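Local coordinates for rusticyanin (Thiobacillus ferrooxidans, PDB 2CAL), which carries electrons from cytochrome c552 to the A-type oxidase in the iron respiratory chain, using one copper ion of the blue copper type, at the copper (I) ion site. Coordinates in Å, arbitrary orientation; residue numbers count along the deposited sequence, not the author numbering.

The copper (I) ion site. Residues 84-85, 137, 139, 142, 147. With CU1 (copper (I) ion), chain B.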
loop_
_atom_site.group_PDB
_atom_site.type_symbol
_atom_site.label_atom_id
_atom_site.label_comp_id
_atom_site.label_asym_id
_atom_site.label_seq_id
_atom_site.Cartn_x
_atom_site.Cartn_y
_atom_site.Cartn_z
ATOM N N HIS A 84 -5.002 5.376 -7.948
ATOM C CA HIS A 84 -4.047 4.329 -7.631
ATOM C C HIS A 84 -4.712 3.161 -6.884
ATOM O O HIS A 84 -5.695 3.356 -6.124
ATOM C CB HIS A 84 -2.945 4.917 -6.764
ATOM C CG HIS A 84 -2.173 6.048 -7.361
ATOM N ND1 HIS A 84 -1.188 5.876 -8.316
ATOM C CD2 HIS A 84 -2.216 7.348 -7.070
ATOM C CE1 HIS A 84 -0.734 7.113 -8.536
ATOM N NE2 HIS A 84 -1.324 8.005 -7.855
ATOM N N SER A 85 -4.151 2.005 -7.123
ATOM C CA SER A 85 -4.552 0.797 -6.393
ATOM C C SER A 85 -3.391 0.319 -5.527
ATOM O O SER A 85 -2.248 0.729 -5.702
ATOM C CB SER A 85 -4.988 -0.329 -7.365
ATOM O OG SER A 85 -3.890 -0.843 -8.065
ATOM N N CYS A 137 0.877 -0.949 -7.747
ATOM C CA CYS A 137 -0.210 -0.200 -8.353
ATOM C C CYS A 137 -0.494 -0.700 -9.787
ATOM O O CYS A 137 0.450 -0.930 -10.539
ATOM C CB CYS A 137 0.121 1.309 -8.370
ATOM S SG CYS A 137 -1.251 2.263 -9.126
ATOM N N ILE A 139 -2.486 1.016 -12.037
ATOM C CA ILE A 139 -2.747 2.061 -13.069
ATOM C C ILE A 139 -1.688 1.934 -14.123
ATOM O O ILE A 139 -0.511 1.906 -13.784
ATOM C CB ILE A 139 -2.775 3.453 -12.419
ATOM C CG1 ILE A 139 -3.958 3.675 -11.492
ATOM C CG2 ILE A 139 -2.714 4.505 -13.537
ATOM C CD1 ILE A 139 -5.302 3.848 -12.150
ATOM N N MET A 142 2.445 2.875 -13.940
ATOM C CA MET A 142 2.963 3.274 -12.645
ATOM C C MET A 142 3.977 2.295 -12.038
ATOM O O MET A 142 5.042 2.693 -11.592
ATOM C CB MET A 142 1.812 3.462 -11.668
ATOM C CG MET A 142 0.842 4.588 -12.028
ATOM S SD MET A 142 1.502 6.246 -12.051
ATOM C CE MET A 142 1.873 6.516 -13.788
ATOM N N MET A 147 6.290 2.350 -8.968
ATOM C CA MET A 147 5.278 2.355 -7.919
ATOM C C MET A 147 4.944 0.948 -7.410
ATOM O O MET A 147 3.948 0.289 -7.743
ATOM C CB MET A 147 4.007 3.062 -8.378
ATOM C CG MET A 147 3.077 3.376 -7.209
ATOM S SD MET A 147 1.723 4.501 -7.655
ATOM C CE MET A 147 0.924 4.715 -6.020
HETATM CU CU CU1 B . -0.445 4.231 -8.875
#
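This is the type 1 copper site of a cupredoxin, where the ion changes oxidation state as electrons pass; here it is copper (I), only partly occupied. The bonds seen to it come from His84, Cys137 and Met147. His84 ND1 binds the copper at 1.9 Å, a borderline imidazole donor that serves both oxidation states; the ring, with CG anti to the carbonyl carbon (chi1 -59°), also points its edge at Cys137 SG, which lies in the ring plane. Cys137 SG, presumably as thiolate, lies 2.1 Å from the copper, the strongly covalent ligand that gives blue copper proteins their colour in the oxidised state; it stands anti to the backbone N. Met147 reaches in with a fully extended chain and sets its thioether SD 2.5 Å from the copper, a soft, neutral donor expected to favour the reduced ion. The geometry is distorted trigonal, widest (133°) between His84 ND1 and Cys137 SG, with copper slightly out of the ligand plane towards Ile139 and Met142.

Hydrogen bonds form a second shell around the sulfur. The backbone N of Ser85 donates to Cys137 SG over 3.5 Å, and that of Ile139 over 3.4 Å, both nearly straight and independent of side-chain type. Two such donors would draw charge off the thiolate and probably help raise the reduction potential.

Packing completes the site. Ile139 adds a branched aliphatic wall suited to shielding the metal, its CB 4.3 Å from the copper. Met142, engineered in place of the natural histidine ligand, bends at chi2 and chi3 so that its sulfur swings away, and its methylene CG lies nearest the copper, at 3.4 Å.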